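Long-range contacts in S-adenosylmethionine decarboxylase proenzyme (Aquifex aeolicus, PDB 2III), which probably catalyses the decarboxylation of S-adenosylmethionine to S-adenosylmethioninamine, the propylamine donor for spermidine and spermine synthesis: residues D22-R28 with S45-Q49; P52-T56 with I68-E73. Residues are numbered along the deposited sequence.

Contact 1 (D22-R28 with S45-Q49). With MG (magnesium ion), chain B.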
ATOM      1  N   ASP A  22     -15.450  -8.259   8.928  1.00 27.62           N
ATOM      2  CA  ASP A  22     -15.495  -7.658  10.256  1.00 25.91           C
ATOM      3  C   ASP A  22     -14.394  -8.067  11.240  1.00 25.74           C
ATOM      4  O   ASP A  22     -14.006  -7.269  12.095  1.00 26.60           O
ATOM      5  CB  ASP A  22     -16.885  -7.874  10.887  1.00 22.71           C
ATOM      6  CG  ASP A  22     -17.244  -9.348  11.057  1.00 29.28           C
ATOM      7  OD1 ASP A  22     -18.275  -9.629  11.703  1.00 37.89           O
ATOM      8  OD2 ASP A  22     -16.511 -10.222  10.550  1.00 32.64           O
ATOM      9  N   ARG A  23     -13.878  -9.286  11.125  1.00 26.52           N
ATOM     10  CA  ARG A  23     -12.836  -9.729  12.050  1.00 29.02           C
ATOM     11  C   ARG A  23     -11.508 -10.017  11.336  1.00 28.88           C
ATOM     12  O   ARG A  23     -11.471 -10.158  10.116  1.00 26.65           O
ATOM     13  CB  ARG A  23     -13.296 -10.993  12.799  1.00 30.93           C
ATOM     14  CG  ARG A  23     -14.686 -10.918  13.460  1.00 31.13           C
ATOM     15  CD  ARG A  23     -14.798  -9.810  14.503  1.00 34.07           C
ATOM     16  NE  ARG A  23     -13.942 -10.030  15.667  1.00 46.96           N
ATOM     17  CZ  ARG A  23     -13.725  -9.124  16.618  1.00 52.45           C
ATOM     18  NH1 ARG A  23     -14.300  -7.927  16.554  1.00 50.70           N
ATOM     19  NH2 ARG A  23     -12.921  -9.409  17.634  1.00 52.69           N
ATOM     20  N   VAL A  24     -10.417 -10.092  12.097  1.00 19.93           N
ATOM     21  CA  VAL A  24      -9.112 -10.399  11.522  1.00 22.36           C
ATOM     22  C   VAL A  24      -9.114 -11.777  10.856  1.00 29.31           C
ATOM     23  O   VAL A  24      -8.543 -11.957   9.781  1.00 26.07           O
ATOM     24  CB  VAL A  24      -8.001 -10.385  12.593  1.00 30.61           C
ATOM     25  CG1 VAL A  24      -6.741 -11.070  12.048  1.00 22.83           C
ATOM     26  CG2 VAL A  24      -7.678  -8.945  12.991  1.00 29.62           C
ATOM     27  N   GLU A  25      -9.755 -12.747  11.501  1.00 30.05           N
ATOM     28  CA  GLU A  25      -9.835 -14.106  10.969  1.00 36.56           C
ATOM     29  C   GLU A  25     -10.226 -14.079   9.497  1.00 32.90           C
ATOM     30  O   GLU A  25      -9.644 -14.796   8.683  1.00 31.28           O
ATOM     31  CB  GLU A  25     -10.876 -14.928  11.739  1.00 42.25           C
ATOM     32  CG  GLU A  25     -10.576 -15.106  13.213  1.00 58.02           C
ATOM     33  CD  GLU A  25     -10.359 -13.781  13.922  1.00 69.58           C
ATOM     34  OE1 GLU A  25     -11.225 -12.887  13.797  1.00 50.89           O
ATOM     35  OE2 GLU A  25      -9.322 -13.637  14.604  1.00 75.84           O
ATOM     36  N   ASP A  26     -11.222 -13.256   9.170  1.00 20.22           N
ATOM     37  CA  ASP A  26     -11.708 -13.140   7.797  1.00 26.05           C
ATOM     38  C   ASP A  26     -10.611 -12.614   6.850  1.00 24.75           C
ATOM     39  O   ASP A  26     -10.348 -13.202   5.801  1.00 23.23           O
ATOM     40  CB  ASP A  26     -12.916 -12.190   7.731  1.00 26.95           C
ATOM     41  CG  ASP A  26     -13.983 -12.498   8.774  1.00 37.75           C
ATOM     42  OD1 ASP A  26     -14.598 -13.583   8.710  1.00 35.78           O
ATOM     43  OD2 ASP A  26     -14.211 -11.639   9.656  1.00 32.33           O
ATOM     44  N   ILE A  27      -9.982 -11.502   7.224  1.00 16.84           N
ATOM     45  CA  ILE A  27      -8.939 -10.891   6.398  1.00 29.58           C
ATOM     46  C   ILE A  27      -7.764 -11.839   6.199  1.00 34.93           C
ATOM     47  O   ILE A  27      -7.250 -11.976   5.083  1.00 23.12           O
ATOM     48  CB  ILE A  27      -8.433  -9.564   7.027  1.00 27.06           C
ATOM     49  CG1 ILE A  27      -9.581  -8.560   7.089  1.00 28.55           C
ATOM     50  CG2 ILE A  27      -7.285  -8.993   6.220  1.00 43.43           C
ATOM     51  CD1 ILE A  27     -10.283  -8.367   5.777  1.00 25.35           C
ATOM     52  N   ARG A  28      -7.360 -12.495   7.285  1.00 30.98           N
ATOM     53  CA  ARG A  28      -6.257 -13.443   7.261  1.00 26.96           C
ATOM     54  C   ARG A  28      -6.544 -14.573   6.296  1.00 26.61           C
ATOM     55  O   ARG A  28      -5.718 -14.882   5.441  1.00 29.40           O
ATOM     56  CB  ARG A  28      -6.011 -13.995   8.667  1.00 43.37           C
ATOM     57  CG  ARG A  28      -5.088 -15.206   8.748  1.00 41.51           C
ATOM     58  CD  ARG A  28      -4.511 -15.327  10.156  1.00 42.58           C
ATOM     59  NE  ARG A  28      -3.230 -14.629  10.256  1.00 61.53           N
ATOM     60  CZ  ARG A  28      -2.748 -14.088  11.369  1.00 57.98           C
ATOM     61  NH1 ARG A  28      -3.444 -14.148  12.497  1.00 59.93           N
ATOM     62  NH2 ARG A  28      -1.560 -13.496  11.354  1.00 52.44           N
ATOM     63  N   SER A  45       3.391 -11.326   7.270  1.00 24.90           N
ATOM     64  CA  SER A  45       2.041 -10.787   7.204  1.00 28.24           C
ATOM     65  C   SER A  45       1.643 -10.237   8.571  1.00 36.50           C
ATOM     66  O   SER A  45       1.958 -10.825   9.610  1.00 29.27           O
ATOM     67  CB  SER A  45       1.054 -11.874   6.759  1.00 16.47           C
ATOM     68  OG  SER A  45       0.949 -12.908   7.723  1.00 31.61           O
ATOM     69  N   HIS A  46       0.947  -9.104   8.566  1.00 39.55           N
ATOM     70  CA  HIS A  46       0.536  -8.466   9.808  1.00 35.51           C
ATOM     71  C   HIS A  46      -0.899  -7.982   9.761  1.00 34.08           C
ATOM     72  O   HIS A  46      -1.322  -7.345   8.792  1.00 26.66           O
ATOM     73  CB  HIS A  46       1.494  -7.318  10.112  1.00 26.82           C
ATOM     74  CG  HIS A  46       2.927  -7.700   9.924  1.00 31.62           C
ATOM     75  ND1 HIS A  46       3.571  -7.587   8.710  1.00 39.64           N
ATOM     76  CD2 HIS A  46       3.795  -8.325  10.754  1.00 28.94           C
ATOM     77  CE1 HIS A  46       4.772  -8.129   8.799  1.00 37.35           C
ATOM     78  NE2 HIS A  46       4.931  -8.586  10.029  1.00 38.77           N
ATOM     79  N   TYR A  47      -1.638  -8.299  10.821  1.00 30.03           N
ATOM     80  CA  TYR A  47      -3.040  -7.937  10.925  1.00 25.84           C
ATOM     81  C   TYR A  47      -3.372  -7.157  12.177  1.00 30.56           C
ATOM     82  O   TYR A  47      -2.666  -7.234  13.182  1.00 35.06           O
ATOM     83  CB  TYR A  47      -3.899  -9.193  10.887  1.00 23.27           C
ATOM     84  CG  TYR A  47      -3.630 -10.048   9.678  1.00 28.54           C
ATOM     85  CD1 TYR A  47      -2.537 -10.917   9.639  1.00 19.15           C
ATOM     86  CD2 TYR A  47      -4.448  -9.961   8.553  1.00 25.89           C
ATOM     87  CE1 TYR A  47      -2.264 -11.681   8.503  1.00 27.51           C
ATOM     88  CE2 TYR A  47      -4.187 -10.715   7.413  1.00 33.39           C
ATOM     89  CZ  TYR A  47      -3.096 -11.571   7.393  1.00 27.04           C
ATOM     90  OH  TYR A  47      -2.843 -12.307   6.257  1.00 36.86           O
ATOM     91  N   TYR A  48      -4.456  -6.396  12.111  1.00 28.39           N
ATOM     92  CA  TYR A  48      -4.897  -5.620  13.254  1.00 30.77           C
ATOM     93  C   TYR A  48      -6.419  -5.583  13.327  1.00 27.39           C
ATOM     94  O   TYR A  48      -7.091  -5.338  12.332  1.00 27.50           O
ATOM     95  CB  TYR A  48      -4.357  -4.194  13.188  1.00 32.11           C
ATOM     96  CG  TYR A  48      -4.604  -3.440  14.470  1.00 39.79           C
ATOM     97  CD1 TYR A  48      -3.891  -3.747  15.629  1.00 34.35           C
ATOM     98  CD2 TYR A  48      -5.585  -2.449  14.542  1.00 38.24           C
ATOM     99  CE1 TYR A  48      -4.150  -3.088  16.831  1.00 42.52           C
ATOM    100  CE2 TYR A  48      -5.851  -1.783  15.740  1.00 44.13           C
ATOM    101  CZ  TYR A  48      -5.131  -2.109  16.879  1.00 38.47           C
ATOM    102  OH  TYR A  48      -5.393  -1.461  18.060  1.00 46.90           O
ATOM    103  N   GLN A  49      -6.951  -5.834  14.517  1.00 34.70           N
ATOM    104  CA  GLN A  49      -8.391  -5.831  14.747  1.00 27.66           C
ATOM    105  C   GLN A  49      -8.810  -4.479  15.305  1.00 24.53           C
ATOM    106  O   GLN A  49      -8.266  -4.021  16.310  1.00 22.52           O
ATOM    107  CB  GLN A  49      -8.761  -6.938  15.742  1.00 31.21           C
ATOM    108  CG  GLN A  49     -10.236  -7.011  16.122  1.00 24.69           C
ATOM    109  CD  GLN A  49     -11.139  -7.303  14.940  1.00 28.48           C
ATOM    110  OE1 GLN A  49     -11.877  -6.431  14.475  1.00 31.99           O
ATOM    111  NE2 GLN A  49     -11.082  -8.534  14.440  1.00 14.11           N
TER
HETATM  112 MG    MG B 136     -16.895 -12.408   9.915  1.00 13.86          MG
HETATM  113  O   HOH W   1     -15.959 -13.284  10.946  1.00 28.07           O
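A magnesium ion sits beside the helix start, bound by Asp22 OD2 at 2.3 Å and by a water modelled unusually close, at 1.6 Å. The carbonyl of Asp19 also binds it; Asp26 OD1 accepts a hydrogen bond from that water (2.6 Å), and Asp26 OD2 one from Arg23 N (2.8 Å). Three residues after the N-cap, Asp26 forms one half of a capping box; Arg23 cannot reciprocate with its side chain. Aspartate suits both roles, matching the cation by charge and accepting from a backbone N-H.

Helix 24-28 runs nearly antiparallel to strand 45-49 (153°, axes 8.6 Å apart at closest). Around Tyr47, broad enough to span a helical turn, the contact is largely apolar: Val24 CG1 lies 3.6 Å from Tyr47 CB, Ile27 CG2 3.7 Å from Tyr47 CE2, and Arg28 CB over the ring face, 4.1 Å from its centroid. The Gln49 side chain lies against the helix start, its CB 3.6 Å from CG2 of beta-branched Val24. His46 and Tyr48 point away from the helix and respectively meet His46 and Ile43 of the second subunit. This is helix-on-sheet packing over the outermost strand of this chain's sheet, in a two-layer alpha/beta sandwich.

Contact 2 (P52-T56 with I68-E73)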
ATOM      1  N   PRO A  52     -15.392  -1.210  16.844  1.00 26.44           N
ATOM      2  CA  PRO A  52     -16.050  -2.431  17.318  1.00 29.14           C
ATOM      3  C   PRO A  52     -15.921  -3.543  16.294  1.00 29.25           C
ATOM      4  O   PRO A  52     -16.439  -4.641  16.485  1.00 31.05           O
ATOM      5  CB  PRO A  52     -17.493  -1.990  17.476  1.00 27.72           C
ATOM      6  CG  PRO A  52     -17.665  -1.133  16.249  1.00 29.18           C
ATOM      7  CD  PRO A  52     -16.382  -0.299  16.237  1.00 24.06           C
ATOM      8  N   HIS A  53     -15.243  -3.237  15.196  1.00 28.61           N
ATOM      9  CA  HIS A  53     -15.035  -4.198  14.120  1.00 29.38           C
ATOM     10  C   HIS A  53     -14.194  -3.588  13.008  1.00 29.58           C
ATOM     11  O   HIS A  53     -13.855  -2.402  13.044  1.00 26.26           O
ATOM     12  CB  HIS A  53     -16.377  -4.678  13.560  1.00 17.78           C
ATOM     13  CG  HIS A  53     -17.351  -3.576  13.278  1.00 39.50           C
ATOM     14  ND1 HIS A  53     -17.024  -2.462  12.532  1.00 35.67           N
ATOM     15  CD2 HIS A  53     -18.658  -3.436  13.606  1.00 36.86           C
ATOM     16  CE1 HIS A  53     -18.087  -1.687  12.411  1.00 40.84           C
ATOM     17  NE2 HIS A  53     -19.093  -2.255  13.053  1.00 41.43           N
ATOM     18  N   GLY A  54     -13.857  -4.404  12.016  1.00 27.80           N
ATOM     19  CA  GLY A  54     -13.050  -3.913  10.920  1.00 25.81           C
ATOM     20  C   GLY A  54     -11.613  -4.277  11.197  1.00 26.09           C
ATOM     21  O   GLY A  54     -11.221  -4.391  12.357  1.00 22.97           O
ATOM     22  N   ALA A  55     -10.822  -4.441  10.142  1.00 26.34           N
ATOM     23  CA  ALA A  55      -9.430  -4.831  10.309  1.00 27.72           C
ATOM     24  C   ALA A  55      -8.502  -4.393   9.181  1.00 21.01           C
ATOM     25  O   ALA A  55      -8.938  -4.062   8.079  1.00 24.76           O
ATOM     26  CB  ALA A  55      -9.349  -6.366  10.473  1.00 14.63           C
ATOM     27  N   THR A  56      -7.212  -4.394   9.484  1.00 15.24           N
ATOM     28  CA  THR A  56      -6.180  -4.068   8.516  1.00 19.08           C
ATOM     29  C   THR A  56      -5.334  -5.320   8.331  1.00 26.09           C
ATOM     30  O   THR A  56      -5.138  -6.102   9.268  1.00 25.61           O
ATOM     31  CB  THR A  56      -5.274  -2.928   8.999  1.00 17.36           C
ATOM     32  OG1 THR A  56      -5.999  -1.694   8.963  1.00 22.34           O
ATOM     33  CG2 THR A  56      -4.044  -2.810   8.110  1.00 18.08           C
ATOM     34  N   ILE A  68      -5.190  -4.507   2.883  1.00 20.37           N
ATOM     35  CA  ILE A  68      -6.638  -4.375   2.933  1.00 16.39           C
ATOM     36  C   ILE A  68      -7.060  -3.716   4.240  1.00 20.31           C
ATOM     37  O   ILE A  68      -6.586  -4.069   5.319  1.00 19.89           O
ATOM     38  CB  ILE A  68      -7.364  -5.730   2.809  1.00 17.61           C
ATOM     39  CG1 ILE A  68      -8.878  -5.488   2.808  1.00 16.10           C
ATOM     40  CG2 ILE A  68      -6.960  -6.641   3.943  1.00 16.86           C
ATOM     41  CD1 ILE A  68      -9.723  -6.714   2.496  1.00  7.38           C
ATOM     42  N   HIS A  69      -7.945  -2.737   4.117  1.00 19.03           N
ATOM     43  CA  HIS A  69      -8.476  -1.999   5.253  1.00 10.41           C
ATOM     44  C   HIS A  69      -9.988  -2.144   5.090  1.00 18.02           C
ATOM     45  O   HIS A  69     -10.504  -2.060   3.968  1.00 15.86           O
ATOM     46  CB  HIS A  69      -8.028  -0.538   5.157  1.00 14.18           C
ATOM     47  CG  HIS A  69      -6.535  -0.363   5.120  1.00 21.31           C
ATOM     48  ND1 HIS A  69      -5.726  -0.609   6.210  1.00 23.19           N
ATOM     49  CD2 HIS A  69      -5.707   0.036   4.123  1.00 24.27           C
ATOM     50  CE1 HIS A  69      -4.466  -0.369   5.888  1.00 22.01           C
ATOM     51  NE2 HIS A  69      -4.427   0.026   4.627  1.00 19.03           N
ATOM     52  N   THR A  70     -10.708  -2.379   6.183  1.00 11.86           N
ATOM     53  CA  THR A  70     -12.149  -2.575   6.064  1.00 18.85           C
ATOM     54  C   THR A  70     -13.032  -1.785   7.019  1.00 16.97           C
ATOM     55  O   THR A  70     -12.606  -1.376   8.097  1.00 13.73           O
ATOM     56  CB  THR A  70     -12.513  -4.064   6.210  1.00 17.95           C
ATOM     57  OG1 THR A  70     -12.433  -4.442   7.589  1.00 23.27           O
ATOM     58  CG2 THR A  70     -11.551  -4.924   5.406  1.00 14.57           C
ATOM     59  N   TRP A  71     -14.279  -1.599   6.594  1.00 14.80           N
ATOM     60  CA  TRP A  71     -15.291  -0.866   7.342  1.00 16.23           C
ATOM     61  C   TRP A  71     -16.595  -1.624   7.177  1.00 17.64           C
ATOM     62  O   TRP A  71     -17.349  -1.384   6.232  1.00 17.83           O
ATOM     63  CB  TRP A  71     -15.467   0.546   6.777  1.00 24.15           C
ATOM     64  CG  TRP A  71     -14.304   1.457   7.019  1.00 23.14           C
ATOM     65  CD1 TRP A  71     -14.174   2.364   8.027  1.00 18.38           C
ATOM     66  CD2 TRP A  71     -13.105   1.547   6.233  1.00 15.74           C
ATOM     67  NE1 TRP A  71     -12.968   3.019   7.919  1.00 20.78           N
ATOM     68  CE2 TRP A  71     -12.293   2.537   6.830  1.00 14.43           C
ATOM     69  CE3 TRP A  71     -12.640   0.890   5.083  1.00 20.95           C
ATOM     70  CZ2 TRP A  71     -11.034   2.889   6.316  1.00 16.85           C
ATOM     71  CZ3 TRP A  71     -11.390   1.239   4.570  1.00 17.84           C
ATOM     72  CH2 TRP A  71     -10.601   2.232   5.191  1.00 15.26           C
ATOM     73  N   PRO A  72     -16.862  -2.576   8.077  1.00 17.61           N
ATOM     74  CA  PRO A  72     -18.087  -3.368   8.020  1.00 20.16           C
ATOM     75  C   PRO A  72     -19.355  -2.510   7.907  1.00 23.42           C
ATOM     76  O   PRO A  72     -20.248  -2.823   7.122  1.00 21.11           O
ATOM     77  CB  PRO A  72     -18.033  -4.154   9.327  1.00 17.52           C
ATOM     78  CG  PRO A  72     -16.573  -4.437   9.459  1.00 18.15           C
ATOM     79  CD  PRO A  72     -15.948  -3.099   9.110  1.00 16.48           C
ATOM     80  N   GLU A  73     -19.426  -1.427   8.681  1.00 23.50           N
ATOM     81  CA  GLU A  73     -20.616  -0.573   8.675  1.00 21.64           C
ATOM     82  C   GLU A  73     -20.911   0.042   7.315  1.00 22.38           C
ATOM     83  O   GLU A  73     -22.036   0.473   7.066  1.00 17.25           O
ATOM     84  CB  GLU A  73     -20.497   0.552   9.712  1.00  9.21           C
ATOM     85  CG  GLU A  73     -19.481   1.642   9.347  1.00 14.22           C
ATOM     86  CD  GLU A  73     -18.075   1.351   9.854  1.00 24.12           C
ATOM     87  OE1 GLU A  73     -17.626   0.187   9.761  1.00 14.22           O
ATOM     88  OE2 GLU A  73     -17.416   2.299  10.337  1.00 13.82           O
TER
HETATM   89  O   HOH W   2     -15.405  -0.410  11.608  1.00 26.32           O
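Threonine and histidine rotamers turn this pairing of strands into a network of side-chain bonds. Thr70, with chi1 in p, brings OG1 to Ala55 N, which donates to it (3.0 Å), and the same hydroxyl is hydrogen-bonded to Ile21 O; a small polar side chain here stands in for a backbone carbonyl. The return bond, Thr70 N to Ala55 O, is weak (3.1 Å). One step on, Thr56 and His69 form an antiparallel non-hydrogen-bonded pair with both side chains on one face. Each takes the m rotamer, and His69 ND1 donates to Thr56 OG1 at 3.0 Å.

At the other end His53, in p, makes a CH-pi contact with Pro72, whose CB lies 3.9 Å from the ring centroid, over the face; proline's restricted ring presents C-H bonds to the imidazole. Glu73, also p, brings OE1 within 3.3 Å of His53 CE1, and a water joins Glu73 OE1 (2.9 Å) to His53 O (2.9 Å) and ND1 (2.8 Å). Gly54, next after His53, has phi/psi of 97/152°, which would jam a CB against His53 O; separately, that CB would clash with Thr70 O across the pair, 2.9 Å away.

His69 is predicted to be the proton acceptor in self-processing. With ND1 donating to Thr56, and NE2 hydrogen-bonded to His65 of the second subunit, a neutral ring would have NE2 as its basic nitrogen.

In the fold
The two contacts lie side by side, their centres about 9 Å apart, and both reach the antiparallel sheet, in which strands 42-49 and 55-61 are neighbours. Two probable backbone hydrogen bonds join them: Tyr48 N to Thr56 O between the strands, and Gly54 N to Asp22 O beside the metal site, each 2.9 Å. Ile27 of contact 1 continues the helix layer over contact 2, touching Ala55, Ile68 and Thr70. The magnesium lies about 8 Å from the side chain of Pro72, whereas His69 belongs to the subunit interface, about 8 Å from the side chain of Tyr48. There His69 packs on Ser64 of the second subunit, the predicted precursor of the pyruvoyl group.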